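Local coordinates for centromeric protein-C, isoform A (Drosophila melanogaster, PDB 6O2K) that probably serves as an adaptor between centromeric chromatin and other proteins, the part described here being its dimeric C-terminal cupin domain, at residues Arg75-Ala80 against Gly122-Ile127; Pro84-Val89 against Gly114-Ile119; Gly65-Lys70 against Leu137-Ser142; Phe91-Val96 against Asn129-Val134. All coordinates share one frame; numbering follows the deposited sequence. Where two conformers were deposited one is given.

Contact 1: residues Arg75-Ala80 against Gly122-Ile127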
loop_
_atom_site.group_PDB
_atom_site.type_symbol
_atom_site.label_atom_id
_atom_site.label_comp_id
_atom_site.label_asym_id
_atom_site.label_seq_id
_atom_site.Cartn_x
_atom_site.Cartn_y
_atom_site.Cartn_z
ATOM N N ARG B 75 6.672 16.075 10.313
ATOM C CA ARG B 75 5.949 15.418 11.394
ATOM C C ARG B 75 6.914 15.238 12.552
ATOM O O ARG B 75 7.965 14.611 12.388
ATOM C CB ARG B 75 5.391 14.062 10.960
ATOM C CG ARG B 75 4.533 13.365 12.029
ATOM C CD ARG B 75 4.002 12.049 11.477
ATOM N NE ARG B 75 3.040 11.360 12.348
ATOM C CZ ARG B 75 3.302 10.236 13.014
ATOM N NH1 ARG B 75 4.502 9.689 12.950
ATOM N NH2 ARG B 75 2.364 9.656 13.747
ATOM N N SER B 76 6.558 15.774 13.717
ATOM C CA SER B 76 7.500 15.757 14.823
ATOM C C SER B 76 7.734 14.331 15.317
ATOM O O SER B 76 6.959 13.408 15.048
ATOM C CB SER B 76 7.014 16.659 15.963
ATOM O OG SER B 76 5.790 16.198 16.511
ATOM N N MET B 77 8.845 14.171 16.037
ATOM C CA MET B 77 9.259 12.897 16.625
ATOM C C MET B 77 8.134 12.220 17.400
ATOM O O MET B 77 7.489 12.836 18.254
ATOM C CB MET B 77 10.449 13.151 17.559
ATOM C CG MET B 77 11.121 11.904 18.123
ATOM S SD MET B 77 10.450 11.464 19.753
ATOM C CE MET B 77 11.353 12.582 20.834
ATOM N N LYS B 78 7.919 10.937 17.108
ATOM C CA LYS B 78 7.013 10.069 17.849
ATOM C C LYS B 78 7.745 8.786 18.223
ATOM O O LYS B 78 8.660 8.353 17.514
ATOM C CB LYS B 78 5.771 9.681 17.027
ATOM C CG LYS B 78 5.070 10.831 16.325
ATOM C CD LYS B 78 4.314 11.707 17.314
ATOM C CE LYS B 78 3.517 12.782 16.568
ATOM N NZ LYS B 78 2.784 13.669 17.498
ATOM N N GLN B 79 7.320 8.157 19.321
ATOM C CA GLN B 79 7.774 6.810 19.658
ATOM C C GLN B 79 6.716 5.796 19.235
ATOM O O GLN B 79 5.530 5.966 19.538
ATOM C CB GLN B 79 8.069 6.657 21.151
ATOM C CG GLN B 79 8.646 5.291 21.498
ATOM C CD GLN B 79 9.338 5.267 22.862
ATOM O OE1 GLN B 79 8.862 5.883 23.815
ATOM N NE2 GLN B 79 10.463 4.551 22.956
ATOM N N ALA B 80 7.147 4.748 18.527
ATOM C CA ALA B 80 6.261 3.634 18.164
ATOM C C ALA B 80 6.018 2.824 19.435
ATOM O O ALA B 80 6.560 1.737 19.637
ATOM C CB ALA B 80 6.863 2.779 17.048
ATOM N N GLY B 122 9.085 0.738 19.901
ATOM C CA GLY B 122 9.957 1.513 20.758
ATOM C C GLY B 122 10.858 2.497 20.039
ATOM O O GLY B 122 11.460 3.350 20.701
ATOM N N THR B 123 10.975 2.405 18.714
ATOM C CA THR B 123 11.816 3.333 17.961
ATOM C C THR B 123 11.199 4.727 17.959
ATOM O O THR B 123 9.980 4.886 17.860
ATOM C CB THR B 123 12.014 2.812 16.536
ATOM O OG1 THR B 123 12.905 1.693 16.570
ATOM C CG2 THR B 123 12.582 3.888 15.590
ATOM N N ARG B 124 12.043 5.742 18.109
ATOM C CA ARG B 124 11.616 7.129 17.973
ATOM C C ARG B 124 11.908 7.574 16.548
ATOM O O ARG B 124 13.031 7.403 16.062
ATOM C CB ARG B 124 12.337 8.030 18.977
ATOM C CG ARG B 124 11.903 7.781 20.412
ATOM C CD ARG B 124 12.497 8.792 21.390
ATOM N NE ARG B 124 12.251 8.367 22.765
ATOM C CZ ARG B 124 11.107 8.556 23.419
ATOM N NH1 ARG B 124 10.980 8.120 24.666
ATOM N NH2 ARG B 124 10.096 9.187 22.836
ATOM N N TYR B 125 10.910 8.143 15.877
ATOM C CA TYR B 125 11.069 8.447 14.463
ATOM C C TYR B 125 10.397 9.768 14.115
ATOM O O TYR B 125 9.350 10.117 14.675
ATOM C CB TYR B 125 10.507 7.303 13.598
ATOM C CG TYR B 125 9.006 7.157 13.663
ATOM C CD1 TYR B 125 8.379 6.614 14.783
ATOM C CD2 TYR B 125 8.207 7.577 12.604
ATOM C CE1 TYR B 125 6.988 6.504 14.838
ATOM C CE2 TYR B 125 6.834 7.467 12.649
ATOM C CZ TYR B 125 6.228 6.937 13.764
ATOM O OH TYR B 125 4.857 6.822 13.794
ATOM N N SER B 126 11.022 10.505 13.196
ATOM C CA SER B 126 10.441 11.722 12.641
ATOM C C SER B 126 10.494 11.672 11.116
ATOM O O SER B 126 11.317 10.962 10.527
ATOM C CB SER B 126 11.160 12.971 13.155
ATOM O OG SER B 126 12.441 13.066 12.565
ATOM N N ILE B 127 9.609 12.452 10.483
ATOM C CA ILE B 127 9.399 12.428 9.033
ATOM C C ILE B 127 9.313 13.858 8.511
ATOM O O ILE B 127 8.576 14.682 9.066
ATOM C CB ILE B 127 8.114 11.669 8.663
ATOM C CG1 ILE B 127 8.058 10.295 9.336
ATOM C CG2 ILE B 127 7.950 11.551 7.123
ATOM C CD1 ILE B 127 6.681 9.636 9.219
HETATM O O HOH W 1 6.954 11.173 13.280
#
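R75 reaches across to Y125 and gives the N-H of NH1 to the phenol oxygen OH at 3.0 Å, close to the guanidinium plane. The arginine manages this by standing anti to its backbone N at CG (chi1 -176°) and running extended as far as NE, which is bonded to the hydroxyl of Y53. K78 lays CG over one face of that guanidinium, toward the rim, and sets CB 4.0 Å from CE1 of the Y125 ring, while A80 approaches the same ring atom with CB. This is the tight side, where Y125 and I127 lean on L85, L87 and I119 of the opposing sheet. A phenylalanine at Y125 would probably leave R75 NH1 without its hydroxyl mate and the guanidinium held less firmly, although NE would keep Y53. The other side is looser and more exposed. There M77 SD rests 3.7 Å from R124 CD, and Q79 CD sits over the centre of the R124 guanidinium, but Q79 OE1 and R124 NH1 meet at too poor an angle to hydrogen-bond. Firmer is Q79 NE2 to G122 O, 2.7 Å and nearly straight at 175°. Between R75 and K78 the register slips by one residue, and beside this bulge a water donates to both S76 O and Y125 O. The arrangement illustrates an antiparallel beta bulge on an outermost strand of the smaller sheet of a cupin barrel.

Contact 2: residues Pro84-Val89 against Gly114-Ile119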
loop_
_atom_site.group_PDB
_atom_site.type_symbol
_atom_site.label_atom_id
_atom_site.label_comp_id
_atom_site.label_asym_id
_atom_site.label_seq_id
_atom_site.Cartn_x
_atom_site.Cartn_y
_atom_site.Cartn_z
ATOM N N PRO B 84 4.468 -1.482 16.035
ATOM C CA PRO B 84 5.458 -1.207 14.992
ATOM C C PRO B 84 4.737 -0.793 13.720
ATOM O O PRO B 84 3.539 -1.025 13.554
ATOM C CB PRO B 84 6.178 -2.551 14.796
ATOM C CG PRO B 84 5.661 -3.458 15.871
ATOM C CD PRO B 84 4.334 -2.919 16.309
ATOM N N LEU B 85 5.466 -0.166 12.812
ATOM C CA LEU B 85 4.809 0.212 11.570
ATOM C C LEU B 85 5.775 0.113 10.401
ATOM O O LEU B 85 6.983 -0.034 10.574
ATOM C CB LEU B 85 4.193 1.603 11.693
ATOM C CG LEU B 85 4.997 2.825 12.084
ATOM C CD1 LEU B 85 5.731 3.262 10.875
ATOM C CD2 LEU B 85 4.012 3.911 12.483
ATOM N N LYS B 86 5.215 0.152 9.200
ATOM C CA LYS B 86 5.978 0.267 7.970
ATOM C C LYS B 86 5.516 1.535 7.263
ATOM O O LYS B 86 4.313 1.789 7.169
ATOM C CB LYS B 86 5.766 -0.954 7.065
ATOM C CG LYS B 86 6.163 -2.271 7.716
ATOM C CD LYS B 86 6.039 -3.466 6.796
ATOM C CE LYS B 86 6.340 -4.760 7.577
ATOM N NZ LYS B 86 5.357 -5.023 8.661
ATOM N N LEU B 87 6.463 2.332 6.791
ATOM C CA LEU B 87 6.166 3.528 6.011
ATOM C C LEU B 87 6.552 3.264 4.561
ATOM O O LEU B 87 7.717 2.966 4.267
ATOM C CB LEU B 87 6.912 4.738 6.571
ATOM C CG LEU B 87 6.676 5.074 8.055
ATOM C CD1 LEU B 87 7.600 6.201 8.504
ATOM C CD2 LEU B 87 5.217 5.468 8.300
ATOM N N LEU B 88 5.579 3.378 3.661
ATOM C CA LEU B 88 5.758 3.047 2.253
ATOM C C LEU B 88 5.357 4.249 1.411
ATOM O O LEU B 88 4.185 4.653 1.424
ATOM C CB LEU B 88 4.923 1.815 1.886
ATOM C CG LEU B 88 4.882 1.361 0.430
ATOM C CD1 LEU B 88 6.270 0.989 -0.063
ATOM C CD2 LEU B 88 3.942 0.170 0.324
ATOM N N VAL B 89 6.310 4.803 0.664
ATOM C CA VAL B 89 6.072 6.055 -0.050
ATOM C C VAL B 89 5.145 5.811 -1.240
ATOM O O VAL B 89 5.413 4.964 -2.104
ATOM C CB VAL B 89 7.395 6.696 -0.486
ATOM C CG1 VAL B 89 7.137 7.946 -1.303
ATOM C CG2 VAL B 89 8.227 7.044 0.753
ATOM N N GLY B 114 7.698 4.038 -3.679
ATOM C CA GLY B 114 7.826 2.600 -3.605
ATOM C C GLY B 114 8.818 2.105 -2.577
ATOM O O GLY B 114 8.866 0.887 -2.320
ATOM N N ASP B 115 9.616 2.996 -1.982
ATOM C CA ASP B 115 10.528 2.598 -0.914
ATOM C C ASP B 115 9.766 2.462 0.401
ATOM O O ASP B 115 8.778 3.162 0.647
ATOM C CB ASP B 115 11.656 3.625 -0.740
ATOM C CG ASP B 115 12.549 3.739 -1.949
ATOM O OD1 ASP B 115 12.468 2.880 -2.859
ATOM O OD2 ASP B 115 13.350 4.705 -1.991
ATOM N N MET B 116 10.251 1.571 1.259
ATOM C CA MET B 116 9.637 1.291 2.551
ATOM C C MET B 116 10.688 1.288 3.661
ATOM O O MET B 116 11.852 0.929 3.446
ATOM C CB MET B 116 8.908 -0.072 2.528
ATOM C CG MET B 116 8.129 -0.388 3.791
ATOM S SD MET B 116 9.146 -1.421 4.884
ATOM C CE MET B 116 9.198 -2.889 3.896
ATOM N N ILE B 117 10.268 1.696 4.858
ATOM C CA ILE B 117 11.087 1.543 6.055
ATOM C C ILE B 117 10.257 0.875 7.145
ATOM O O ILE B 117 9.068 1.164 7.303
ATOM C CB ILE B 117 11.667 2.895 6.534
ATOM C CG1 ILE B 117 12.707 2.665 7.642
ATOM C CG2 ILE B 117 10.559 3.829 7.028
ATOM C CD1 ILE B 117 13.504 3.933 8.000
ATOM N N GLU B 118 10.887 -0.043 7.877
ATOM C CA GLU B 118 10.290 -0.745 8.998
ATOM C C GLU B 118 10.695 -0.017 10.282
ATOM O O GLU B 118 11.888 0.205 10.519
ATOM C CB GLU B 118 10.781 -2.205 9.013
ATOM C CG GLU B 118 9.904 -3.210 9.741
ATOM C CD GLU B 118 10.275 -4.670 9.410
ATOM O OE1 GLU B 118 11.307 -4.913 8.748
ATOM O OE2 GLU B 118 9.521 -5.574 9.814
ATOM N N ILE B 119 9.707 0.385 11.075
ATOM C CA ILE B 119 9.882 1.069 12.353
ATOM C C ILE B 119 9.525 0.066 13.442
ATOM O O ILE B 119 8.349 -0.287 13.607
ATOM C CB ILE B 119 8.989 2.316 12.457
ATOM C CG1 ILE B 119 9.111 3.216 11.219
ATOM C CG2 ILE B 119 9.262 3.100 13.766
ATOM C CD1 ILE B 119 10.349 4.066 11.164
#
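L85 carries CG between its backbone N and carbonyl carbon (chi1 56°), whereas I119 opposite keeps CG1 anti to the carbonyl carbon (chi1 -49°). Chi2 of L85 (79°) then turns its CD1 to 3.4 Å from I119 CG1, tighter than ordinary van der Waals packing, and the two side chains lie alongside one another. Two residues further along, on the same face, L87 and I117 also run side by side, with L87 CB 3.8 Å from I117 CG2. The opposite face of the ladder is mixed. M116 bends at chi2 and brings SD to 4.0 Å from K86 CB, its chain slanting across the lysine. K86 and E118 do point the same way, yet NZ of K86 stays 4.4 Å from OE2 of E118, beyond a salt bridge; OE1 of the glutamate is instead bonded to the backbone N of K59 of the second subunit. Six backbone hydrogen bonds hold the strands, ending where G114 N meets V89 O at 2.9 Å. At G114 the backbone turns in a way that would drive a CB against the preceding carbonyl oxygen. Strand 85-89 lies between 116-119 and 135-141 in the larger sheet. The face formed by L85, L87 and I119 meets Y125 and I127 of strand 124-129, and strand 116-119 pairs antiparallel with a strand of the second subunit, continuing the sheet across the dimer interface.

Contact 3: residues Gly65-Lys70 against Leu137-Ser142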
loop_
_atom_site.group_PDB
_atom_site.type_symbol
_atom_site.label_atom_id
_atom_site.label_comp_id
_atom_site.label_asym_id
_atom_site.label_seq_id
_atom_site.Cartn_x
_atom_site.Cartn_y
_atom_site.Cartn_z
ATOM N N GLY B 65 -3.317 3.264 6.503
ATOM C CA GLY B 65 -3.797 4.579 6.118
ATOM C C GLY B 65 -2.746 5.367 5.365
ATOM O O GLY B 65 -1.714 4.834 4.961
ATOM N N TYR B 66 -3.016 6.661 5.195
ATOM C CA TYR B 66 -2.146 7.561 4.451
ATOM C C TYR B 66 -1.861 8.804 5.273
ATOM O O TYR B 66 -2.745 9.318 5.974
ATOM C CB TYR B 66 -2.770 7.988 3.105
ATOM C CG TYR B 66 -3.062 6.817 2.195
ATOM C CD1 TYR B 66 -2.070 6.266 1.403
ATOM C CD2 TYR B 66 -4.340 6.260 2.144
ATOM C CE1 TYR B 66 -2.339 5.165 0.574
ATOM C CE2 TYR B 66 -4.622 5.188 1.324
ATOM C CZ TYR B 66 -3.618 4.639 0.546
ATOM O OH TYR B 66 -3.920 3.556 -0.253
ATOM N N MET B 67 -0.624 9.287 5.163
ATOM C CA MET B 67 -0.217 10.601 5.638
ATOM C C MET B 67 0.087 11.479 4.435
ATOM O O MET B 67 0.887 11.095 3.573
ATOM C CB MET B 67 1.021 10.504 6.528
ATOM C CG MET B 67 0.888 9.577 7.700
ATOM S SD MET B 67 2.374 9.732 8.721
ATOM C CE MET B 67 2.295 8.227 9.701
ATOM N N ARG B 68 -0.547 12.651 4.391
ATOM C CA ARG B 68 -0.377 13.652 3.348
ATOM C C ARG B 68 0.390 14.820 3.952
ATOM O O ARG B 68 -0.062 15.425 4.947
ATOM C CB ARG B 68 -1.732 14.120 2.800
ATOM C CG ARG B 68 -1.632 15.205 1.742
ATOM C CD ARG B 68 -2.930 16.007 1.646
ATOM N NE ARG B 68 -3.936 15.320 0.844
ATOM C CZ ARG B 68 -5.246 15.477 0.991
ATOM N NH1 ARG B 68 -6.077 14.816 0.206
ATOM N NH2 ARG B 68 -5.729 16.291 1.923
ATOM N N PHE B 69 1.547 15.116 3.359
ATOM C CA PHE B 69 2.465 16.140 3.832
ATOM C C PHE B 69 2.473 17.304 2.859
ATOM O O PHE B 69 2.652 17.117 1.648
ATOM C CB PHE B 69 3.902 15.623 3.952
ATOM C CG PHE B 69 4.163 14.764 5.156
ATOM C CD1 PHE B 69 3.595 13.507 5.258
ATOM C CD2 PHE B 69 5.018 15.200 6.164
ATOM C CE1 PHE B 69 3.867 12.687 6.350
ATOM C CE2 PHE B 69 5.297 14.392 7.268
ATOM C CZ PHE B 69 4.704 13.137 7.362
ATOM N N LYS B 70 2.342 18.499 3.409
ATOM C CA LYS B 70 2.501 19.712 2.664
ATOM C C LYS B 70 3.964 19.871 2.256
ATOM O O LYS B 70 4.835 19.188 2.791
ATOM C CB LYS B 70 2.047 20.883 3.519
ATOM C CG LYS B 70 0.630 20.768 3.891
ATOM C CD LYS B 70 -0.088 20.848 2.596
ATOM C CE LYS B 70 -1.560 20.814 2.871
ATOM N NZ LYS B 70 -2.222 20.870 1.564
ATOM N N LEU B 137 2.624 9.223 2.027
ATOM C CA LEU B 137 3.110 7.895 2.390
ATOM C C LEU B 137 1.987 7.059 2.974
ATOM O O LEU B 137 1.024 7.579 3.541
ATOM C CB LEU B 137 4.299 7.936 3.368
ATOM C CG LEU B 137 4.182 8.464 4.798
ATOM C CD1 LEU B 137 3.509 7.464 5.718
ATOM C CD2 LEU B 137 5.572 8.793 5.318
ATOM N N MET B 138 2.109 5.749 2.791
ATOM C CA MET B 138 1.193 4.787 3.384
ATOM C C MET B 138 1.780 4.327 4.710
ATOM O O MET B 138 2.972 4.015 4.796
ATOM C CB MET B 138 0.977 3.589 2.451
ATOM C CG MET B 138 0.003 2.524 2.976
ATOM S SD MET B 138 -0.062 1.039 1.894
ATOM C CE MET B 138 -0.976 1.660 0.467
ATOM N N CYS B 139 0.944 4.308 5.739
ATOM C CA CYS B 139 1.307 3.894 7.088
ATOM C C CYS B 139 0.649 2.547 7.373
ATOM O O CYS B 139 -0.587 2.467 7.387
ATOM C CB CYS B 139 0.841 4.963 8.080
ATOM S SG CYS B 139 1.056 4.575 9.817
ATOM N N ILE B 140 1.458 1.513 7.597
ATOM C CA ILE B 140 1.003 0.148 7.820
ATOM C C ILE B 140 1.449 -0.256 9.214
ATOM O O ILE B 140 2.646 -0.444 9.442
ATOM C CB ILE B 140 1.589 -0.822 6.789
ATOM C CG1 ILE B 140 1.289 -0.342 5.368
ATOM C CG2 ILE B 140 1.102 -2.243 7.089
ATOM C CD1 ILE B 140 2.057 -1.120 4.260
ATOM N N ARG B 141 0.508 -0.442 10.125
ATOM C CA ARG B 141 0.869 -0.825 11.485
ATOM C C ARG B 141 0.582 -2.306 11.719
ATOM O O ARG B 141 -0.323 -2.885 11.109
ATOM C CB ARG B 141 0.120 0.033 12.498
ATOM C CG ARG B 141 0.263 1.526 12.234
ATOM C CD ARG B 141 0.270 2.306 13.539
ATOM N NE ARG B 141 -1.022 2.273 14.207
ATOM C CZ ARG B 141 -1.226 2.648 15.470
ATOM N NH1 ARG B 141 -2.447 2.594 15.991
ATOM N NH2 ARG B 141 -0.211 3.062 16.220
ATOM N N SER B 142 1.380 -2.929 12.585
ATOM C CA SER B 142 1.144 -4.337 12.928
ATOM C C SER B 142 0.988 -4.538 14.434
ATOM O O SER B 142 1.223 -3.634 15.231
ATOM C CB SER B 142 2.276 -5.223 12.401
ATOM O OG SER B 142 3.547 -4.655 12.670
ATOM O OXT SER B 142 0.624 -5.618 14.891
#
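G65 and C139 exchange two backbone hydrogen bonds, the shorter from C139 N to G65 O at 2.8 Å, its donor standing 39° above the carbonyl plane. M67 and L137 repeat the exchange two residues on, with M67 N 2.9 Å from L137 O. Between these hydrogen-bonded pairs Y66 and M138 form a non-hydrogen-bonded one, and their side chains travel in the same direction. M138 is extended to SD and then bends at chi3 (-73°), which puts the CE methyl 3.6 Å from the phenol oxygen OH of Y66. That hydroxyl is bonded to the hydroxyl of Y56, and Y66 and M138 pack on L88 of the second subunit, so this face looks toward the dimer partner. On the other face the touching groups are apolar or sulphur-bearing. M67 runs extended beside L137, its CG 3.9 Å from L137 CD1, and its CE lies 3.9 Å from C139 CB. F69 adds a lighter touch, CE1 to L137 CD2 at 4.4 Å, with its ring also packed on I127 of the smaller sheet. G65 has no side chain on this face, and its carbonyl oxygen is brushed from the other by M138 CG. With local axes at 141°, the two strands are well twisted against each other. They are the middle pair of the larger sheet, which in a cupin barrel closes one side of the core.

Contact 4: residues Phe91-Val96 against Asn129-Val134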
loop_
_atom_site.group_PDB
_atom_site.type_symbol
_atom_site.label_atom_id
_atom_site.label_comp_id
_atom_site.label_asym_id
_atom_site.label_seq_id
_atom_site.Cartn_x
_atom_site.Cartn_y
_atom_site.Cartn_z
ATOM N N PHE B 91 3.840 8.727 -3.001
ATOM C CA PHE B 91 4.168 9.770 -3.966
ATOM C C PHE B 91 5.164 10.711 -3.312
ATOM O O PHE B 91 5.027 11.036 -2.130
ATOM C CB PHE B 91 2.920 10.550 -4.417
ATOM C CG PHE B 91 3.191 11.552 -5.513
ATOM C CD1 PHE B 91 3.535 12.859 -5.206
ATOM C CD2 PHE B 91 3.119 11.181 -6.848
ATOM C CE1 PHE B 91 3.801 13.776 -6.208
ATOM C CE2 PHE B 91 3.370 12.100 -7.864
ATOM C CZ PHE B 91 3.714 13.394 -7.550
ATOM N N GLY B 92 6.159 11.139 -4.072
ATOM C CA GLY B 92 7.081 12.127 -3.545
ATOM C C GLY B 92 8.330 11.553 -2.915
ATOM O O GLY B 92 8.797 10.482 -3.309
ATOM N N GLU B 93 8.877 12.263 -1.931
ATOM C CA GLU B 93 10.153 11.916 -1.316
ATOM C C GLU B 93 10.109 12.313 0.154
ATOM O O GLU B 93 9.555 13.371 0.495
ATOM C CB GLU B 93 11.309 12.637 -2.031
ATOM C CG GLU B 93 12.720 12.144 -1.698
ATOM C CD GLU B 93 13.796 12.938 -2.437
ATOM O OE1 GLU B 93 13.467 13.571 -3.468
ATOM O OE2 GLU B 93 14.963 12.952 -1.987
ATOM N N PHE B 94 10.702 11.487 1.011
ATOM C CA PHE B 94 10.675 11.733 2.444
ATOM C C PHE B 94 12.055 11.512 3.045
ATOM O O PHE B 94 12.816 10.654 2.597
ATOM C CB PHE B 94 9.670 10.809 3.159
ATOM C CG PHE B 94 8.228 11.169 2.923
ATOM C CD1 PHE B 94 7.613 12.153 3.685
ATOM C CD2 PHE B 94 7.483 10.519 1.942
ATOM C CE1 PHE B 94 6.282 12.476 3.476
ATOM C CE2 PHE B 94 6.148 10.844 1.726
ATOM C CZ PHE B 94 5.550 11.828 2.491
ATOM N N ASN B 95 12.360 12.287 4.081
ATOM C CA ASN B 95 13.498 12.048 4.947
ATOM C C ASN B 95 12.969 11.526 6.273
ATOM O O ASN B 95 12.075 12.145 6.870
ATOM C CB ASN B 95 14.304 13.331 5.164
ATOM C CG ASN B 95 14.989 13.817 3.901
ATOM O OD1 ASN B 95 15.312 13.032 3.011
ATOM N ND2 ASN B 95 15.233 15.119 3.828
ATOM N N VAL B 96 13.515 10.400 6.734
ATOM C CA VAL B 96 13.080 9.759 7.973
ATOM C C VAL B 96 14.272 9.644 8.910
ATOM O O VAL B 96 15.329 9.148 8.510
ATOM C CB VAL B 96 12.466 8.371 7.707
ATOM C CG1 VAL B 96 12.044 7.705 9.030
ATOM C CG2 VAL B 96 11.280 8.483 6.724
ATOM N N ASN B 129 8.763 15.817 4.642
ATOM C CA ASN B 129 8.645 15.905 3.189
ATOM C C ASN B 129 9.909 16.533 2.619
ATOM O O ASN B 129 10.271 17.650 2.991
ATOM C CB ASN B 129 7.418 16.751 2.840
ATOM C CG ASN B 129 7.057 16.707 1.364
ATOM O OD1 ASN B 129 7.791 16.159 0.532
ATOM N ND2 ASN B 129 5.912 17.306 1.030
ATOM N N ALA B 130 10.583 15.826 1.722
ATOM C CA ALA B 130 11.869 16.290 1.213
ATOM C C ALA B 130 11.762 17.243 0.025
ATOM O O ALA B 130 12.795 17.759 -0.419
ATOM C CB ALA B 130 12.741 15.096 0.815
ATOM N N ILE B 131 10.563 17.512 -0.494
ATOM C CA ILE B 131 10.419 18.279 -1.729
ATOM C C ILE B 131 9.349 19.359 -1.588
ATOM O O ILE B 131 8.541 19.362 -0.657
ATOM C CB ILE B 131 10.089 17.377 -2.930
ATOM C CG1 ILE B 131 8.871 16.513 -2.613
ATOM C CG2 ILE B 131 11.287 16.526 -3.286
ATOM C CD1 ILE B 131 8.358 15.734 -3.792
ATOM N N ASP B 132 9.334 20.266 -2.575
ATOM C CA ASP B 132 8.443 21.422 -2.599
ATOM C C ASP B 132 7.087 21.095 -3.229
ATOM O O ASP B 132 6.454 21.958 -3.858
ATOM C CB ASP B 132 9.142 22.575 -3.328
ATOM C CG ASP B 132 8.373 23.889 -3.256
ATOM O OD1 ASP B 132 8.673 24.788 -4.070
ATOM O OD2 ASP B 132 7.481 24.028 -2.390
ATOM N N LYS B 133 6.635 19.854 -3.085
ATOM C CA LYS B 133 5.313 19.422 -3.510
ATOM C C LYS B 133 4.712 18.558 -2.410
ATOM O O LYS B 133 5.418 18.051 -1.534
ATOM C CB LYS B 133 5.361 18.618 -4.812
ATOM C CG LYS B 133 6.070 19.291 -5.970
ATOM C CD LYS B 133 6.467 18.269 -7.036
ATOM C CE LYS B 133 5.508 17.087 -7.060
ATOM N NZ LYS B 133 4.384 17.300 -8.010
ATOM N N VAL B 134 3.393 18.370 -2.472
ATOM C CA VAL B 134 2.749 17.471 -1.529
ATOM C C VAL B 134 3.273 16.060 -1.757
ATOM O O VAL B 134 3.308 15.573 -2.894
ATOM C CB VAL B 134 1.224 17.527 -1.688
ATOM C CG1 VAL B 134 0.575 16.402 -0.897
ATOM C CG2 VAL B 134 0.695 18.866 -1.228
#
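N129, which faces F94 across the contact, sets CG anti to its backbone N (chi1 -170°), carrying in toward the loop an amide gripped at both ends. Its ND2 donates to K133 O at 2.7 Å and is also bonded to K70 O; its OD1 accepts from I131 N at 3.3 Å, making an Asx turn, and pairs with the hydroxyl of S135. An alanine at N129 would probably leave I131 N and K133 O without their mates and the 129-134 loop freer to shift. A130 N donates to E93 O at 2.9 Å, from above the carbonyl plane but almost straight at 172°. E93 CG lies 3.9 Å from A130 CB, and the same methyl touches the amide of N95. I131 touches G92, CD1 to CA at 3.8 Å. The side chains of F91 and K133 cross at about a right angle, K133 CE meeting the ring edge 3.8 Å from F91 CE1, while K133 NZ forms a salt bridge with D5 of the second subunit. Helix 6-19 packs on F91 through M15 and R19. F94 meets the F69 ring edge to face, and strand 93-99 runs on between strands 124-129 and 107-112.

Overall arrangement
Followed from the N terminus, strand 64-69 opens the widest loop, which contact 3 closes only at the last strand, 135-141. The other three contacts fall inside it. Strand 74-79 comes next and is joined by contact 1 to strand 124-129; nested within that loop, contact 2 pairs 85-89 with 116-119. Contact 4, from 91-96 to 129-134, crosses both contact 1 and contact 2. Contacts 2 and 3 share the larger sheet and both touch the second subunit, while contact 1 belongs to the smaller sheet and contact 4 ties strand 93-99 to the loop that leads from that sheet into strand 135-141. I127, F69, F94, L87 and L137 bring the two sheets together.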